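Local coordinates for enterobactin synthetase component F-related protein (Vibrio cholerae serotype O1, PDB 4OXI) that probably activates glycine with ATP as an adenylation enzyme in a lipopolysaccharide-modification pathway for antimicrobial peptide resistance, and here holds glycyl-adenosine-5'-phosphate, at residues R99-S104 and T143-I148; T123-N128 and A217-T222; R231-Y236 and G427-P432. One frame throughout, in Å; residues are numbered along the deposited sequence.

Contact 1: residues R99-S104 and T143-I148; sequences RVAILS and TQCDSI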
loop_
_atom_site.group_PDB
_atom_site.type_symbol
_atom_site.label_atom_id
_atom_site.label_comp_id
_atom_site.label_asym_id
_atom_site.label_seq_id
_atom_site.Cartn_x
_atom_site.Cartn_y
_atom_site.Cartn_z
ATOM N N ARG A 99 -4.205 -4.067 18.686
ATOM C CA ARG A 99 -4.349 -3.294 17.457
ATOM C C ARG A 99 -4.184 -1.793 17.702
ATOM O O ARG A 99 -4.838 -1.220 18.581
ATOM C CB ARG A 99 -5.707 -3.579 16.801
ATOM C CG ARG A 99 -5.933 -5.066 16.481
ATOM C CD ARG A 99 -7.218 -5.287 15.696
ATOM N NE ARG A 99 -7.334 -6.670 15.246
ATOM C CZ ARG A 99 -8.389 -7.156 14.599
ATOM N NH1 ARG A 99 -9.413 -6.371 14.310
ATOM N NH2 ARG A 99 -8.420 -8.427 14.245
ATOM N N VAL A 100 -3.308 -1.155 16.932
ATOM C CA VAL A 100 -3.113 0.282 17.062
ATOM C C VAL A 100 -3.370 0.960 15.735
ATOM O O VAL A 100 -2.804 0.577 14.710
ATOM C CB VAL A 100 -1.680 0.626 17.506
ATOM C CG1 VAL A 100 -1.524 2.144 17.657
ATOM C CG2 VAL A 100 -1.376 -0.036 18.813
ATOM N N ALA A 101 -4.219 1.974 15.747
ATOM C CA ALA A 101 -4.439 2.764 14.544
ATOM C C ALA A 101 -3.437 3.909 14.506
ATOM O O ALA A 101 -3.072 4.469 15.539
ATOM C CB ALA A 101 -5.843 3.289 14.495
ATOM N N ILE A 102 -2.973 4.247 13.317
ATOM C CA ILE A 102 -1.930 5.254 13.203
ATOM C C ILE A 102 -2.417 6.455 12.412
ATOM O O ILE A 102 -2.628 6.355 11.207
ATOM C CB ILE A 102 -0.665 4.667 12.553
ATOM C CG1 ILE A 102 -0.207 3.427 13.342
ATOM C CG2 ILE A 102 0.439 5.724 12.494
ATOM C CD1 ILE A 102 1.163 2.948 12.975
ATOM N N LEU A 103 -2.612 7.577 13.104
ATOM C CA LEU A 103 -3.161 8.793 12.503
ATOM C C LEU A 103 -2.019 9.656 11.959
ATOM O O LEU A 103 -2.158 10.372 10.961
ATOM C CB LEU A 103 -3.961 9.584 13.554
ATOM C CG LEU A 103 -4.767 10.814 13.109
ATOM C CD1 LEU A 103 -5.956 10.409 12.249
ATOM C CD2 LEU A 103 -5.237 11.611 14.328
ATOM N N SER A 104 -0.886 9.586 12.636
ATOM C CA SER A 104 0.323 10.272 12.204
ATOM C C SER A 104 0.702 9.831 10.795
ATOM O O SER A 104 0.575 8.645 10.462
ATOM C CB SER A 104 1.452 9.931 13.171
ATOM O OG SER A 104 2.698 10.313 12.615
ATOM N N THR A 143 -12.474 -2.473 12.852
ATOM C CA THR A 143 -11.275 -3.191 13.266
ATOM C C THR A 143 -11.179 -3.374 14.788
ATOM O O THR A 143 -10.145 -3.823 15.289
ATOM C CB THR A 143 -10.000 -2.489 12.772
ATOM O OG1 THR A 143 -9.932 -1.181 13.342
ATOM C CG2 THR A 143 -10.002 -2.360 11.261
ATOM N N GLN A 144 -12.246 -3.033 15.515
ATOM C CA GLN A 144 -12.270 -3.172 16.976
ATOM C C GLN A 144 -11.019 -2.594 17.622
ATOM O O GLN A 144 -10.394 -3.236 18.459
ATOM C CB GLN A 144 -12.405 -4.642 17.420
ATOM C CG GLN A 144 -13.804 -5.238 17.289
ATOM C CD GLN A 144 -13.984 -5.989 15.992
ATOM O OE1 GLN A 144 -13.150 -6.824 15.621
ATOM N NE2 GLN A 144 -15.071 -5.689 15.277
ATOM N N CYS A 145 -10.661 -1.380 17.234
ATOM C CA CYS A 145 -9.436 -0.762 17.695
ATOM C C CYS A 145 -9.778 0.480 18.501
ATOM O O CYS A 145 -10.533 1.335 18.039
ATOM C CB CYS A 145 -8.594 -0.383 16.475
ATOM S SG CYS A 145 -7.249 0.747 16.828
ATOM N N ASP A 146 -9.243 0.587 19.710
ATOM C CA ASP A 146 -9.491 1.783 20.504
ATOM C C ASP A 146 -8.194 2.482 20.895
ATOM O O ASP A 146 -8.155 3.169 21.911
ATOM C CB ASP A 146 -10.302 1.443 21.757
ATOM C CG ASP A 146 -9.561 0.511 22.704
ATOM O OD1 ASP A 146 -8.437 0.052 22.369
ATOM O OD2 ASP A 146 -10.110 0.230 23.798
ATOM N N SER A 147 -7.133 2.280 20.112
ATOM C CA SER A 147 -5.833 2.875 20.418
ATOM C C SER A 147 -5.308 3.597 19.195
ATOM O O SER A 147 -5.305 3.045 18.094
ATOM C CB SER A 147 -4.839 1.804 20.860
ATOM O OG SER A 147 -5.324 1.125 22.012
ATOM N N ILE A 148 -4.892 4.847 19.379
ATOM C CA ILE A 148 -4.462 5.656 18.253
ATOM C C ILE A 148 -3.147 6.368 18.533
ATOM O O ILE A 148 -3.016 7.069 19.554
ATOM C CB ILE A 148 -5.510 6.714 17.904
ATOM C CG1 ILE A 148 -6.899 6.089 17.827
ATOM C CG2 ILE A 148 -5.182 7.370 16.547
ATOM C CD1 ILE A 148 -7.981 7.107 17.370
HETATM O O HOH W 1 -6.676 -1.125 20.543
HETATM O O HOH W 2 -12.007 -7.299 13.359
#
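Arg99 stretches an extended chain toward Thr143 and offers the edge of its guanidinium to that residue's backbone carbonyl, NH1 donating to Thr143 O at 2.8 Å. The oxygen sits near the guanidinium plane, whereas NH1 stands above the carbonyl plane, 51° out of it and away from the lone pairs. A water links the same NH1 to Gln144 OE1. Gln144, at positive phi, is the C-prime residue of the Schellman motif that ends helix 133-142, and a long cationic side chain suits this carbonyl-rich helix end, whose partial negative charge probably favours it.

Cys145 places its sulfur against the neighbouring strand because SG lies anti to the backbone N (chi1 165°), bringing SG to 3.7 Å from Ala101 CB. Both are small enough to fit beneath Leu140 of helix 133-142. That helix forms the beta-alpha-beta crossover from strand 123-126 to strand 147-149, and strand 99-102 runs between the two in a five-stranded parallel sheet. The strands pair where Ala101 N donates to Ser147 O at 2.8 Å and Ala101 bridges to Ile148. On the same side as Ala101 CB, the branched Ile148 turns CG2 to Leu103 CB, 3.9 Å away, extending the apolar layer under the helix. Before the second strand begins, where the chains stand farther apart, one water donates to Arg99 O at 2.7 Å and accepts from Asp146 N at 3.2 Å.

Contact 2: residues T123-N128 and A217-T222; sequences TYIPLN and AYIMQT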
loop_
_atom_site.group_PDB
_atom_site.type_symbol
_atom_site.label_atom_id
_atom_site.label_comp_id
_atom_site.label_asym_id
_atom_site.label_seq_id
_atom_site.Cartn_x
_atom_site.Cartn_y
_atom_site.Cartn_z
ATOM N N THR A 123 -0.668 -5.420 15.789
ATOM C CA THR A 123 -1.302 -5.152 14.495
ATOM C C THR A 123 -1.466 -3.658 14.322
ATOM O O THR A 123 -2.061 -2.996 15.184
ATOM C CB THR A 123 -2.724 -5.755 14.438
ATOM O OG1 THR A 123 -2.699 -7.110 14.904
ATOM C CG2 THR A 123 -3.278 -5.714 13.016
ATOM N N TYR A 124 -0.956 -3.106 13.222
ATOM C CA TYR A 124 -1.166 -1.685 12.994
ATOM C C TYR A 124 -2.167 -1.414 11.881
ATOM O O TYR A 124 -2.314 -2.202 10.946
ATOM C CB TYR A 124 0.151 -0.910 12.825
ATOM C CG TYR A 124 0.814 -0.967 11.460
ATOM C CD1 TYR A 124 0.502 -0.031 10.471
ATOM C CD2 TYR A 124 1.801 -1.918 11.182
ATOM C CE1 TYR A 124 1.125 -0.065 9.226
ATOM C CE2 TYR A 124 2.435 -1.961 9.933
ATOM C CZ TYR A 124 2.093 -1.029 8.974
ATOM O OH TYR A 124 2.721 -1.056 7.758
ATOM N N ILE A 125 -2.867 -0.294 12.015
ATOM C CA ILE A 125 -3.913 0.094 11.083
ATOM C C ILE A 125 -3.684 1.543 10.656
ATOM O O ILE A 125 -4.016 2.477 11.382
ATOM C CB ILE A 125 -5.289 -0.022 11.754
ATOM C CG1 ILE A 125 -5.438 -1.408 12.400
ATOM C CG2 ILE A 125 -6.429 0.232 10.741
ATOM C CD1 ILE A 125 -6.497 -1.469 13.451
ATOM N N PRO A 126 -3.093 1.741 9.477
ATOM C CA PRO A 126 -2.825 3.126 9.087
ATOM C C PRO A 126 -4.114 3.825 8.669
ATOM O O PRO A 126 -4.928 3.227 7.968
ATOM C CB PRO A 126 -1.882 2.971 7.883
ATOM C CG PRO A 126 -2.188 1.626 7.311
ATOM C CD PRO A 126 -2.594 0.763 8.490
ATOM N N LEU A 127 -4.296 5.072 9.088
ATOM C CA LEU A 127 -5.505 5.820 8.747
ATOM C C LEU A 127 -5.185 6.810 7.629
ATOM O O LEU A 127 -4.124 7.439 7.636
ATOM C CB LEU A 127 -5.999 6.581 9.983
ATOM C CG LEU A 127 -6.321 5.739 11.212
ATOM C CD1 LEU A 127 -6.629 6.602 12.442
ATOM C CD2 LEU A 127 -7.494 4.805 10.912
ATOM N N ASN A 128 -6.087 6.966 6.664
ATOM C CA ASN A 128 -5.806 7.860 5.538
ATOM C C ASN A 128 -5.632 9.302 6.000
ATOM O O ASN A 128 -6.381 9.773 6.858
ATOM C CB ASN A 128 -6.918 7.764 4.495
ATOM C CG ASN A 128 -6.504 8.341 3.161
ATOM O OD1 ASN A 128 -6.318 9.554 3.024
ATOM N ND2 ASN A 128 -6.347 7.474 2.169
ATOM N N ALA A 217 -0.303 -8.607 11.101
ATOM C CA ALA A 217 0.738 -7.587 11.237
ATOM C C ALA A 217 0.180 -6.192 10.935
ATOM O O ALA A 217 0.547 -5.201 11.596
ATOM C CB ALA A 217 1.935 -7.901 10.328
ATOM N N TYR A 218 -0.696 -6.109 9.935
ATOM C CA TYR A 218 -1.350 -4.836 9.634
ATOM C C TYR A 218 -2.678 -5.064 8.951
ATOM O O TYR A 218 -2.906 -6.124 8.373
ATOM C CB TYR A 218 -0.462 -3.934 8.754
ATOM C CG TYR A 218 -0.072 -4.515 7.400
ATOM C CD1 TYR A 218 -0.853 -4.291 6.267
ATOM C CD2 TYR A 218 1.081 -5.270 7.255
ATOM C CE1 TYR A 218 -0.488 -4.812 5.032
ATOM C CE2 TYR A 218 1.454 -5.800 6.017
ATOM C CZ TYR A 218 0.660 -5.570 4.918
ATOM O OH TYR A 218 1.026 -6.093 3.696
ATOM N N ILE A 219 -3.557 -4.071 9.014
ATOM C CA ILE A 219 -4.827 -4.170 8.304
ATOM C C ILE A 219 -5.008 -2.986 7.368
ATOM O O ILE A 219 -4.997 -1.831 7.807
ATOM C CB ILE A 219 -6.013 -4.201 9.288
ATOM C CG1 ILE A 219 -5.851 -5.365 10.279
ATOM C CG2 ILE A 219 -7.327 -4.264 8.524
ATOM C CD1 ILE A 219 -6.801 -5.288 11.479
ATOM N N MET A 220 -5.196 -3.274 6.087
ATOM C CA MET A 220 -5.393 -2.241 5.082
ATOM C C MET A 220 -6.866 -2.137 4.769
ATOM O O MET A 220 -7.657 -3.009 5.137
ATOM C CB MET A 220 -4.649 -2.584 3.787
ATOM C CG MET A 220 -3.136 -2.515 3.897
ATOM S SD MET A 220 -2.537 -1.046 4.770
ATOM C CE MET A 220 -0.830 -1.063 4.192
ATOM N N GLN A 221 -7.240 -1.063 4.087
ATOM C CA GLN A 221 -8.570 -1.009 3.524
ATOM C C GLN A 221 -8.567 -0.543 2.080
ATOM O O GLN A 221 -7.671 0.170 1.625
ATOM C CB GLN A 221 -9.544 -0.201 4.385
ATOM C CG GLN A 221 -9.130 1.195 4.733
ATOM C CD GLN A 221 -10.186 1.907 5.590
ATOM O OE1 GLN A 221 -10.656 1.388 6.633
ATOM N NE2 GLN A 221 -10.579 3.095 5.142
ATOM N N THR A 222 -9.564 -1.005 1.348
ATOM C CA THR A 222 -9.651 -0.692 -0.045
ATOM C C THR A 222 -11.102 -0.395 -0.384
ATOM O O THR A 222 -12.002 -0.664 0.406
ATOM C CB THR A 222 -9.094 -1.841 -0.913
ATOM O OG1 THR A 222 -9.034 -1.415 -2.283
ATOM C CG2 THR A 222 -9.970 -3.074 -0.809
HETATM O O HOH W 3 -5.750 0.825 6.896
#
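Two backbone hydrogen bonds tie Tyr124 to the opposite strand: Tyr124 N donates to Ala217 O at 3.0 Å, and Ile219 N donates to Tyr124 O, also at 3.0 Å. They make a single bridge between strands running the same way, 26° apart, and so join the edge strand 123-126 of the five-stranded parallel sheet to the two-stranded antiparallel unit 216-222/230-235. Ala217 and Tyr218 together face Val234 as a classic beta bulge in that unit. Its two strands flank the Ser/Thr/Gly-rich loop characteristic of adenylate-forming enzymes, and the Tyr218 side chain is about 8 Å from the bound glycyl-adenosine-5'-phosphate.

Beyond Tyr124 the pairing gives out. Pro126 has no N-H to continue the ladder, and a water lies between the strands instead, 2.8 Å from Pro126 O and 2.9 Å from Ile219 O.

On one side of the strands both tyrosine side chains leave in the same direction. The chi1 of Tyr124 (81°) folds its ring back over its own backbone, so that Tyr218 CB comes under one face in a CH-pi contact, 3.8 Å from the ring centroid; the rings themselves are oblique, their planes at 36°. Val270 of helix 268-279 touches both side chains. On the other side Thr123 divides its branches: OG1 bonds to Tyr216 O and Gln98 NE2, while the methyl CG2 rests 3.8 Å from Ile219 CG1. Past the tyrosines, the flexible Met220 bends at chi2 and crosses the rigid proline ring nearly at a right angle, with SD 3.7 Å from Pro126 CG.

Contact 3: residues R231-Y236 and G427-P432; sequences RIAVSY and GYLNDP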
loop_
_atom_site.group_PDB
_atom_site.type_symbol
_atom_site.label_atom_id
_atom_site.label_comp_id
_atom_site.label_asym_id
_atom_site.label_seq_id
_atom_site.Cartn_x
_atom_site.Cartn_y
_atom_site.Cartn_z
ATOM N N ARG A 231 -11.820 -4.689 4.022
ATOM C CA ARG A 231 -10.606 -4.691 4.812
ATOM C C ARG A 231 -9.789 -5.958 4.661
ATOM O O ARG A 231 -10.327 -7.069 4.560
ATOM C CB ARG A 231 -10.909 -4.372 6.264
ATOM C CG ARG A 231 -10.736 -2.878 6.505
ATOM C CD ARG A 231 -11.485 -2.417 7.692
ATOM N NE ARG A 231 -12.910 -2.387 7.424
ATOM C CZ ARG A 231 -13.611 -1.267 7.289
ATOM N NH1 ARG A 231 -13.002 -0.084 7.388
ATOM N NH2 ARG A 231 -14.917 -1.342 7.055
ATOM N N ILE A 232 -8.478 -5.771 4.623
ATOM C CA ILE A 232 -7.566 -6.847 4.304
ATOM C C ILE A 232 -6.535 -6.935 5.411
ATOM O O ILE A 232 -5.707 -6.028 5.582
ATOM C CB ILE A 232 -6.871 -6.550 2.979
ATOM C CG1 ILE A 232 -7.900 -6.535 1.844
ATOM C CG2 ILE A 232 -5.782 -7.558 2.699
ATOM C CD1 ILE A 232 -7.361 -5.924 0.565
ATOM N N ALA A 233 -6.604 -8.015 6.179
ATOM C CA ALA A 233 -5.690 -8.226 7.279
ATOM C C ALA A 233 -4.568 -9.154 6.814
ATOM O O ALA A 233 -4.825 -10.283 6.409
ATOM C CB ALA A 233 -6.429 -8.817 8.469
ATOM N N VAL A 234 -3.332 -8.664 6.878
ATOM C CA VAL A 234 -2.163 -9.375 6.395
ATOM C C VAL A 234 -1.395 -9.941 7.595
ATOM O O VAL A 234 -1.069 -9.212 8.536
ATOM C CB VAL A 234 -1.256 -8.422 5.589
ATOM C CG1 VAL A 234 0.067 -9.096 5.221
ATOM C CG2 VAL A 234 -1.977 -7.935 4.339
ATOM N N SER A 235 -1.120 -11.239 7.576
ATOM C CA SER A 235 -0.517 -11.901 8.743
ATOM C C SER A 235 0.983 -11.709 8.768
ATOM O O SER A 235 1.575 -11.284 7.779
ATOM C CB SER A 235 -0.784 -13.399 8.693
ATOM O OG SER A 235 -0.040 -13.951 7.629
ATOM N N TYR A 236 1.610 -12.031 9.895
ATOM C CA TYR A 236 3.070 -12.024 9.942
ATOM C C TYR A 236 3.676 -12.988 8.933
ATOM O O TYR A 236 4.662 -12.644 8.278
ATOM C CB TYR A 236 3.599 -12.271 11.365
ATOM C CG TYR A 236 3.528 -11.016 12.205
ATOM C CD1 TYR A 236 4.568 -10.093 12.193
ATOM C CD2 TYR A 236 2.405 -10.732 12.975
ATOM C CE1 TYR A 236 4.512 -8.933 12.944
ATOM C CE2 TYR A 236 2.334 -9.577 13.731
ATOM C CZ TYR A 236 3.399 -8.678 13.708
ATOM O OH TYR A 236 3.344 -7.519 14.452
ATOM N N GLY A 427 -8.942 -14.024 3.439
ATOM C CA GLY A 427 -10.187 -13.516 2.885
ATOM C C GLY A 427 -10.309 -12.089 3.375
ATOM O O GLY A 427 -9.353 -11.538 3.927
ATOM N N TYR A 428 -11.464 -11.477 3.179
ATOM C CA TYR A 428 -11.671 -10.128 3.681
ATOM C C TYR A 428 -12.131 -10.207 5.135
ATOM O O TYR A 428 -12.813 -11.151 5.533
ATOM C CB TYR A 428 -12.684 -9.382 2.810
ATOM C CG TYR A 428 -12.224 -9.202 1.371
ATOM C CD1 TYR A 428 -11.242 -8.269 1.044
ATOM C CD2 TYR A 428 -12.761 -9.964 0.342
ATOM C CE1 TYR A 428 -10.808 -8.097 -0.271
ATOM C CE2 TYR A 428 -12.340 -9.793 -0.979
ATOM C CZ TYR A 428 -11.357 -8.859 -1.271
ATOM O OH TYR A 428 -10.919 -8.684 -2.567
ATOM N N LEU A 429 -11.745 -9.220 5.931
ATOM C CA LEU A 429 -12.083 -9.187 7.348
ATOM C C LEU A 429 -13.593 -9.009 7.545
ATOM O O LEU A 429 -14.179 -8.051 7.032
ATOM C CB LEU A 429 -11.315 -8.036 8.012
ATOM C CG LEU A 429 -11.132 -8.023 9.525
ATOM C CD1 LEU A 429 -10.478 -9.313 9.967
ATOM C CD2 LEU A 429 -10.298 -6.803 9.945
ATOM N N ASN A 430 -14.208 -9.941 8.274
ATOM C CA ASN A 430 -15.646 -9.908 8.592
ATOM C C ASN A 430 -16.565 -9.577 7.412
ATOM O O ASN A 430 -17.490 -8.769 7.539
ATOM C CB ASN A 430 -15.912 -8.940 9.751
ATOM C CG ASN A 430 -14.936 -9.128 10.894
ATOM O OD1 ASN A 430 -14.305 -8.171 11.350
ATOM N ND2 ASN A 430 -14.786 -10.369 11.350
ATOM N N ASP A 431 -16.295 -10.191 6.262
ATOM C CA ASP A 431 -17.064 -9.920 5.046
ATOM C C ASP A 431 -17.147 -11.216 4.245
ATOM O O ASP A 431 -16.457 -11.381 3.240
ATOM C CB ASP A 431 -16.382 -8.806 4.243
ATOM C CG ASP A 431 -17.198 -8.342 3.045
ATOM O OD1 ASP A 431 -18.185 -9.018 2.659
ATOM O OD2 ASP A 431 -16.826 -7.295 2.464
ATOM N N PRO A 432 -17.984 -12.156 4.710
ATOM C CA PRO A 432 -18.060 -13.499 4.128
ATOM C C PRO A 432 -18.577 -13.477 2.699
ATOM O O PRO A 432 -18.167 -14.314 1.892
ATOM C CB PRO A 432 -19.059 -14.217 5.040
ATOM C CG PRO A 432 -19.012 -13.449 6.330
ATOM C CD PRO A 432 -18.854 -12.024 5.891
HETATM O O HOH W 4 -13.889 -6.458 4.691
HETATM O O HOH W 5 -8.501 -10.138 5.950
#
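The Tyr428 ring meets the strand with its edge: Arg231 O and Ile232 CG1 both lie near the ring plane, CG1 3.8 Å from Tyr428 CD1. Ile232 and Tyr428 run side by side in the same direction, so a branched aliphatic chain lines the ring's rim while the hydroxyl goes on to Glu364. The other flat group, the Arg231 guanidinium, turns to different partners, with NH2 in a salt bridge to Glu138. Arg231 CB stays at the contact, 4.1 Å from Leu429 CB.

Arg231 O receives a nearly straight bond from Leu429 N (2.9 Å, 171° at the hydrogen). Waters extend this one direct link in both directions: one accepts from Arg231 N and donates to Leu429 O, the other accepts from Ala233 N at 2.9 Å and donates to Gly427 O at 2.6 Å. Gly427 has a phi of 152°, a backbone shape natural to a residue without a side chain. Asp431 then caps the start of helix 432-438. The Gly-Tyr-Leu sequence here fits the end of the A6 core motif of adenylation domains, set against a strand whose Ile232 side chain is about 6 Å from the bound glycyl-adenosine-5'-phosphate.

How the contacts relate
The three contacts form a continuous path through the adenylation fold toward the ligand. Contacts 1 and 2 have centres about 9 Å apart and share the five-stranded parallel sheet, where strands 99-102 and 123-126 are neighbours. Contacts 2 and 3, with centres about 11 Å apart, share the antiparallel pair of strands 216-222 and 230-235. Contacts 1 and 3 are about 16 Å apart between centres and meet by packing of Thr143 on Arg231. Along the chain the segments of contacts 1 and 2 alternate, and contact 3 follows. The parallel sheet is thus connected, strand by strand, to strand 230-235, whose Ile232 lies near the bound glycyl-adenylate, and loop 427-432 packs on that strand.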